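Local coordinates for reticulocyte binding protein (Streptococcus agalactiae COH1, PDB 3FAW) that probably cleaves the alpha-1,6-glucosidic links of pullulan and related branched glucans, as a secreted, cell-wall-anchored pullulanase of group B streptococci, at residues A[129-132]-A[133-137]; A[187-190]-A[191-195]; A[402-406]-A[407-411]. All blocks are in the same frame, centred on the assembly; numbering follows the deposited sequence.

Interaction 1 of 3, residues A[129-132]-A[133-137]; sequences YAYS and GNLGA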
loop_
_atom_site.group_PDB
_atom_site.type_symbol
_atom_site.label_atom_id
_atom_site.label_comp_id
_atom_site.label_asym_id
_atom_site.label_seq_id
_atom_site.Cartn_x
_atom_site.Cartn_y
_atom_site.Cartn_z
ATOM N N TYR A 129 18.398 -1.531 25.120
ATOM C CA TYR A 129 18.415 -0.250 24.401
ATOM C C TYR A 129 17.064 0.279 23.920
ATOM O O TYR A 129 17.003 1.405 23.430
ATOM C CB TYR A 129 19.365 -0.338 23.202
ATOM C CG TYR A 129 20.694 -0.983 23.525
ATOM C CD1 TYR A 129 21.496 -0.493 24.548
ATOM C CD2 TYR A 129 21.152 -2.082 22.801
ATOM C CE1 TYR A 129 22.715 -1.085 24.853
ATOM C CE2 TYR A 129 22.365 -2.676 23.093
ATOM C CZ TYR A 129 23.143 -2.174 24.121
ATOM O OH TYR A 129 24.350 -2.760 24.420
ATOM N N ALA A 130 15.990 -0.501 24.053
ATOM C CA ALA A 130 14.664 -0.036 23.640
ATOM C C ALA A 130 14.401 1.344 24.240
ATOM O O ALA A 130 14.547 1.540 25.444
ATOM C CB ALA A 130 13.581 -1.022 24.061
ATOM N N TYR A 131 14.039 2.295 23.382
ATOM C CA TYR A 131 13.950 3.703 23.754
ATOM C C TYR A 131 12.567 4.234 23.416
ATOM O O TYR A 131 12.018 3.903 22.368
ATOM C CB TYR A 131 15.026 4.489 23.002
ATOM C CG TYR A 131 15.141 5.954 23.366
ATOM C CD1 TYR A 131 15.537 6.348 24.640
ATOM C CD2 TYR A 131 14.891 6.947 22.421
ATOM C CE1 TYR A 131 15.661 7.697 24.969
ATOM C CE2 TYR A 131 15.012 8.295 22.735
ATOM C CZ TYR A 131 15.396 8.664 24.009
ATOM O OH TYR A 131 15.514 9.997 24.320
ATOM N N SER A 132 12.013 5.049 24.311
ATOM C CA SER A 132 10.675 5.622 24.131
ATOM C C SER A 132 10.672 7.149 23.959
ATOM O O SER A 132 9.613 7.746 23.794
ATOM C CB SER A 132 9.786 5.238 25.320
ATOM O OG SER A 132 9.679 3.830 25.443
ATOM N N GLY A 133 11.846 7.779 23.982
ATOM C CA GLY A 133 11.937 9.237 23.861
ATOM C C GLY A 133 11.863 9.730 22.426
ATOM O O GLY A 133 11.675 8.948 21.500
ATOM N N ASN A 134 12.020 11.038 22.241
ATOM C CA ASN A 134 11.947 11.639 20.914
ATOM C C ASN A 134 13.141 11.250 20.043
ATOM O O ASN A 134 14.277 11.207 20.511
ATOM C CB ASN A 134 11.854 13.168 21.014
ATOM C CG ASN A 134 11.535 13.827 19.681
ATOM O OD1 ASN A 134 12.258 14.714 19.226
ATOM N ND2 ASN A 134 10.451 13.392 19.047
ATOM N N LEU A 135 12.864 10.955 18.777
ATOM C CA LEU A 135 13.903 10.686 17.790
ATOM C C LEU A 135 13.759 11.645 16.612
ATOM O O LEU A 135 12.650 12.057 16.262
ATOM C CB LEU A 135 13.836 9.233 17.324
ATOM C CG LEU A 135 14.204 8.218 18.410
ATOM C CD1 LEU A 135 13.789 6.802 18.014
ATOM C CD2 LEU A 135 15.697 8.294 18.723
ATOM N N GLY A 136 14.890 11.999 16.012
ATOM C CA GLY A 136 14.922 12.945 14.894
ATOM C C GLY A 136 15.453 14.301 15.324
ATOM O O GLY A 136 15.974 14.453 16.439
ATOM N N ALA A 137 15.313 15.282 14.435
ATOM C CA ALA A 137 15.881 16.617 14.626
ATOM C C ALA A 137 14.765 17.655 14.695
ATOM O O ALA A 137 13.972 17.783 13.757
ATOM C CB ALA A 137 16.834 16.950 13.485
#

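Interaction 2 of 3, residues A[187-190]-A[191-195]; sequences TILD and TKLGI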
loop_
_atom_site.group_PDB
_atom_site.type_symbol
_atom_site.label_atom_id
_atom_site.label_comp_id
_atom_site.label_asym_id
_atom_site.label_seq_id
_atom_site.Cartn_x
_atom_site.Cartn_y
_atom_site.Cartn_z
ATOM N N THR A 187 22.731 15.702 20.406
ATOM C CA THR A 187 23.394 17.002 20.497
ATOM C C THR A 187 22.391 18.146 20.342
ATOM O O THR A 187 21.217 17.923 20.041
ATOM C CB THR A 187 24.517 17.163 19.450
ATOM O OG1 THR A 187 25.276 18.341 19.748
ATOM C CG2 THR A 187 23.949 17.267 18.031
ATOM N N ILE A 188 22.873 19.363 20.573
ATOM C CA ILE A 188 22.113 20.580 20.306
ATOM C C ILE A 188 22.932 21.498 19.404
ATOM O O ILE A 188 24.024 21.938 19.781
ATOM C CB ILE A 188 21.761 21.332 21.602
ATOM C CG1 ILE A 188 20.828 20.488 22.474
ATOM C CG2 ILE A 188 21.102 22.674 21.278
ATOM C CD1 ILE A 188 20.489 21.138 23.798
ATOM N N LEU A 189 22.406 21.778 18.212
ATOM C CA LEU A 189 23.058 22.695 17.279
ATOM C C LEU A 189 22.711 24.130 17.674
ATOM O O LEU A 189 21.582 24.414 18.065
ATOM C CB LEU A 189 22.629 22.404 15.833
ATOM C CG LEU A 189 22.692 20.938 15.376
ATOM C CD1 LEU A 189 22.324 20.805 13.903
ATOM C CD2 LEU A 189 24.069 20.337 15.635
ATOM N N ASP A 190 23.693 25.025 17.599
ATOM C CA ASP A 190 23.503 26.416 18.018
ATOM C C ASP A 190 24.556 27.328 17.369
ATOM O O ASP A 190 25.094 26.987 16.320
ATOM C CB ASP A 190 23.494 26.511 19.556
ATOM C CG ASP A 190 24.786 26.022 20.195
ATOM O OD1 ASP A 190 25.813 25.872 19.497
ATOM O OD2 ASP A 190 24.772 25.793 21.418
ATOM N N THR A 191 24.861 28.467 17.991
ATOM C CA THR A 191 25.774 29.455 17.398
ATOM C C THR A 191 27.198 28.943 17.166
ATOM O O THR A 191 27.918 29.483 16.325
ATOM C CB THR A 191 25.855 30.738 18.253
ATOM O OG1 THR A 191 26.268 30.408 19.586
ATOM C CG2 THR A 191 24.505 31.449 18.286
ATOM N N LYS A 192 27.592 27.904 17.900
ATOM C CA LYS A 192 28.960 27.369 17.842
ATOM C C LYS A 192 29.385 26.850 16.463
ATOM O O LYS A 192 30.579 26.779 16.175
ATOM C CB LYS A 192 29.138 26.260 18.885
ATOM C CG LYS A 192 28.986 26.740 20.328
ATOM C CD LYS A 192 29.498 25.712 21.330
ATOM C CE LYS A 192 28.585 24.499 21.429
ATOM N NZ LYS A 192 29.228 23.395 22.195
ATOM N N LEU A 193 28.419 26.488 15.620
ATOM C CA LEU A 193 28.710 26.019 14.260
ATOM C C LEU A 193 28.626 27.129 13.204
ATOM O O LEU A 193 28.688 26.857 12.001
ATOM C CB LEU A 193 27.780 24.861 13.888
ATOM C CG LEU A 193 27.799 23.672 14.851
ATOM C CD1 LEU A 193 26.792 22.602 14.415
ATOM C CD2 LEU A 193 29.204 23.090 14.957
ATOM N N GLY A 194 28.497 28.374 13.656
ATOM C CA GLY A 194 28.571 29.536 12.774
ATOM C C GLY A 194 27.349 29.769 11.903
ATOM O O GLY A 194 27.424 30.513 10.922
ATOM N N ILE A 195 26.227 29.143 12.262
ATOM C CA ILE A 195 24.995 29.216 11.471
ATOM C C ILE A 195 23.876 29.832 12.317
ATOM O O ILE A 195 23.589 29.352 13.414
ATOM C CB ILE A 195 24.573 27.821 10.964
ATOM C CG1 ILE A 195 25.647 27.254 10.027
ATOM C CG2 ILE A 195 23.232 27.892 10.240
ATOM C CD1 ILE A 195 25.514 25.769 9.758
#

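Interaction 3 of 3, residues A[402-406]-A[407-411]; sequences EDIEP and NYYHF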
loop_
_atom_site.group_PDB
_atom_site.type_symbol
_atom_site.label_atom_id
_atom_site.label_comp_id
_atom_site.label_asym_id
_atom_site.label_seq_id
_atom_site.Cartn_x
_atom_site.Cartn_y
_atom_site.Cartn_z
ATOM N N GLU A 402 20.612 -0.921 7.775
ATOM C CA GLU A 402 21.686 -1.821 8.223
ATOM C C GLU A 402 22.964 -1.058 8.567
ATOM O O GLU A 402 23.697 -1.449 9.476
ATOM C CB GLU A 402 21.981 -2.900 7.178
ATOM C CG GLU A 402 22.756 -4.116 7.713
ATOM C CD GLU A 402 21.939 -5.002 8.648
ATOM O OE1 GLU A 402 20.714 -4.796 8.776
ATOM O OE2 GLU A 402 22.525 -5.925 9.260
ATOM N N ASP A 403 23.227 0.030 7.847
ATOM C CA ASP A 403 24.352 0.907 8.170
ATOM C C ASP A 403 24.210 1.557 9.545
ATOM O O ASP A 403 25.205 1.833 10.197
ATOM C CB ASP A 403 24.501 2.020 7.127
ATOM C CG ASP A 403 25.096 1.532 5.814
ATOM O OD1 ASP A 403 25.649 0.414 5.766
ATOM O OD2 ASP A 403 25.014 2.290 4.825
ATOM N N ILE A 404 22.975 1.821 9.972
ATOM C CA ILE A 404 22.736 2.556 11.216
ATOM C C ILE A 404 23.032 1.677 12.420
ATOM O O ILE A 404 23.773 2.067 13.320
ATOM C CB ILE A 404 21.283 3.070 11.309
ATOM C CG1 ILE A 404 20.967 4.003 10.130
ATOM C CG2 ILE A 404 21.056 3.792 12.639
ATOM C CD1 ILE A 404 19.525 4.472 10.076
ATOM N N GLU A 405 22.431 0.491 12.427
ATOM C CA GLU A 405 22.639 -0.495 13.483
ATOM C C GLU A 405 22.557 -1.875 12.847
ATOM O O GLU A 405 21.496 -2.261 12.358
ATOM C CB GLU A 405 21.576 -0.345 14.577
ATOM C CG GLU A 405 21.626 -1.395 15.698
ATOM C CD GLU A 405 22.914 -1.368 16.516
ATOM O OE1 GLU A 405 23.563 -0.307 16.614
ATOM O OE2 GLU A 405 23.268 -2.419 17.082
ATOM N N PRO A 406 23.674 -2.620 12.838
ATOM C CA PRO A 406 23.646 -3.926 12.190
ATOM C C PRO A 406 22.914 -4.971 13.028
ATOM O O PRO A 406 22.809 -4.831 14.252
ATOM C CB PRO A 406 25.129 -4.281 12.045
ATOM C CG PRO A 406 25.795 -3.566 13.163
ATOM C CD PRO A 406 24.996 -2.313 13.413
ATOM N N ASN A 407 22.403 -6.002 12.361
ATOM C CA ASN A 407 21.748 -7.117 13.036
ATOM C C ASN A 407 20.662 -6.642 14.008
ATOM O O ASN A 407 20.710 -6.957 15.196
ATOM C CB ASN A 407 22.784 -7.969 13.785
ATOM C CG ASN A 407 24.034 -8.228 12.965
ATOM O OD1 ASN A 407 24.024 -9.022 12.026
ATOM N ND2 ASN A 407 25.121 -7.563 13.325
ATOM N N TYR A 408 19.695 -5.872 13.516
ATOM C CA TYR A 408 18.564 -5.475 14.361
ATOM C C TYR A 408 17.273 -5.113 13.610
ATOM O O TYR A 408 16.229 -5.728 13.834
ATOM C CB TYR A 408 18.928 -4.307 15.295
ATOM C CG TYR A 408 17.714 -3.896 16.088
ATOM C CD1 TYR A 408 17.384 -4.553 17.268
ATOM C CD2 TYR A 408 16.850 -2.910 15.614
ATOM C CE1 TYR A 408 16.252 -4.219 17.973
ATOM C CE2 TYR A 408 15.715 -2.571 16.305
ATOM C CZ TYR A 408 15.413 -3.228 17.488
ATOM O OH TYR A 408 14.278 -2.897 18.188
ATOM N N TYR A 409 17.345 -4.088 12.767
ATOM C CA TYR A 409 16.145 -3.466 12.181
ATOM C C TYR A 409 15.346 -4.403 11.281
ATOM O O TYR A 409 14.115 -4.341 11.240
ATOM C CB TYR A 409 16.519 -2.217 11.373
ATOM C CG TYR A 409 16.630 -0.941 12.184
ATOM C CD1 TYR A 409 15.504 -0.366 12.769
ATOM C CD2 TYR A 409 17.853 -0.288 12.333
ATOM C CE1 TYR A 409 15.594 0.811 13.497
ATOM C CE2 TYR A 409 17.953 0.890 13.059
ATOM C CZ TYR A 409 16.819 1.434 13.635
ATOM O OH TYR A 409 16.908 2.606 14.348
ATOM N N HIS A 410 16.049 -5.261 10.551
ATOM C CA HIS A 410 15.397 -6.155 9.603
ATOM C C HIS A 410 15.055 -7.495 10.250
ATOM O O HIS A 410 15.658 -7.883 11.256
ATOM C CB HIS A 410 16.289 -6.379 8.380
ATOM C CG HIS A 410 16.732 -5.113 7.715
ATOM N ND1 HIS A 410 18.041 -4.681 7.731
ATOM C CD2 HIS A 410 16.037 -4.182 7.019
ATOM C CE1 HIS A 410 18.133 -3.540 7.070
ATOM N NE2 HIS A 410 16.932 -3.216 6.626
ATOM N N PHE A 411 14.076 -8.189 9.673
ATOM C CA PHE A 411 13.875 -9.605 9.968
ATOM C C PHE A 411 15.167 -10.323 9.583
ATOM O O PHE A 411 15.800 -9.972 8.587
ATOM C CB PHE A 411 12.703 -10.197 9.186
ATOM C CG PHE A 411 11.343 -9.841 9.729
ATOM C CD1 PHE A 411 11.040 -10.009 11.076
ATOM C CD2 PHE A 411 10.345 -9.375 8.875
ATOM C CE1 PHE A 411 9.779 -9.696 11.568
ATOM C CE2 PHE A 411 9.076 -9.059 9.363
ATOM C CZ PHE A 411 8.794 -9.224 10.711
HETATM O O HOH W 1 18.614 -6.777 10.664
HETATM O O HOH W 2 19.672 -3.414 11.019
#

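Interaction 1 of 3, residues A[129-132]-A[133-137]
The Tyr131 ring folds forward over its own chain, so that the backbone N of Gly133 sits above the centre of one ring face, 3.4 Å from its plane. The ring reaches this place because CG stands anti to the Tyr131 backbone N (chi1 -175°), beside the carbonyl carbon that leads into the next residues. Gly133 CA comes within 3.4 Å of Tyr131 CE2, and the missing side chain of Gly133 lets the phenol end lie close over the peptide. A second polar atom meets the ring at its rim: Asn134 O lies near the ring plane, 3.7 Å from Tyr131 CE2. No hydrogen bond links the two halves of this short linker. The segment joins helix 122-129 to strand 136-139, a strand of the antiparallel sheet of the CBM48 (isoamylase N-terminal) module, where Gly136 pairs with Ser149 of the neighbouring strand. Apolar packing comes from Leu135, whose methyl Leu135 CD2 approaches the ring obliquely, 4.0 Å from Tyr131 CD2. Both side chains also touch Trp151 on strand 146-151, and Tyr131 reaches on to Val184 and Gln186 of strand 184-189. Outside the linker, Arg436 of helix 432-449 donates from NH1 to the carbonyl oxygens of both Tyr131 and Gly133.

Interaction 2 of 3, residues A[187-190]-A[191-195]
Asp190 turns its carboxylate back over the chain that follows, and OD1 accepts the backbone N-H of Lys192 at 3.1 Å. The bond is fairly straight (158° at the hydrogen), but the donor stands well out of the carboxylate plane, 42° from it. This side-chain link to the amide two residues on makes an Asx turn. It depends on a CG placed between the backbone N and the carbonyl carbon (chi1 60°), which holds OD1 above the start of the 3-10 segment 191-193. A second, weak bond closes the next larger ring: Leu193 N to Asp190 O, 3.4 Å. The same Asp190 O also accepts the hydroxyl of Tyr198. One step further on, Gly194 N binds Thr191 O at 2.9 Å, and Gly194 takes a positive phi as the chain leaves the turn. The Lys192 side chain runs obliquely past the carboxylate with its methylenes, CG lying 3.4 Å from Asp190 OD1. A bend at chi3 brings CE to 3.6 Å from Asp190 OD1, while NZ stays 5.0 Å from that oxygen, too far for a salt bridge. Beneath the polar turn, Leu189 CD2 meets Leu193 CD1 at 3.7 Å. Both leucines also touch Tyr198 and Ile162 of strand 157-164, which continues the apolar contact into the CBM48 beta domain, where strand 184-189 ends and the chain sets off towards strand 202-209. The carboxylate therefore faces a backbone N-H at the start of a short 3-10 turn and has a lysine nearby without direct pairing; both would be expected to stabilise its negative charge modestly, while the leucines add apolar contact between the turn and the sheet.

Interaction 3 of 3, residues A[402-406]-A[407-411]
Glu402 reaches across the bend with both carboxylate oxygens, OE1 to the His410 ring and OE2 to the backbone of Asn407. His410 ND1 donates to Glu402 OE1 at 2.9 Å, with the oxygen almost in the imidazole plane and the bond noticeably bent (139°). The Asn407 N-H to Glu402 OE2 bond, 3.1 Å, is nearly straight (176°), although its donor stands above the carboxylate plane. A bend at chi2 (70°) folds the Glu402 chain so that one group serves both partners. The packed side sets Ile404 and Glu405 against the two tyrosines: Ile404 CG2 meets the edge of the Tyr409 ring at CE2, 4.3 Å away, and Glu405 CB approaches that ring obliquely, while Glu405 CG rests 4.0 Å from Tyr408 CB. The polar ends lead elsewhere, Glu405 to Ser154 and Lys125, and Tyr408 OH to Asp126 of helix 122-129. Less tightly packed is the interior of the bend, where two waters bridge Glu402 OE1 to backbone N-H groups. One donates to Glu402 OE1 (2.8 Å) and accepts from Tyr409 N; another accepts from His410 N and only weakly reaches Glu402 OE1. All this lies in the connection between barrel strands 385-390 and 453-456 of the alpha-amylase-type catalytic domain. The Glu402 carboxylate thus accepts from a ring N-H, a backbone N-H and water, which restrains the imidazole's rotation and ties it to the turn at Asn407.

Along the chain the three contacts follow in series, none nested in or crossing another. Interaction 1 shapes the linker from helix 122-129 into strand 136-139; interaction 2 turns the chain as strand 184-189 ends; interaction 3 folds the loop after helix 399-402. Interactions 1 and 2 reach the same antiparallel sheet, their centres about 21 Å apart, whereas interaction 3 belongs to the catalytic domain, centred about 16 Å from interaction 1 and 30 Å from interaction 2. Interactions 1 and 3 share neighbours: helix 432-449 touches both, and helix 122-129, which leads into interaction 1, packs against Tyr408. Both therefore lie where the CBM48 module appears to meet the catalytic domain, while interaction 2 lies farther out.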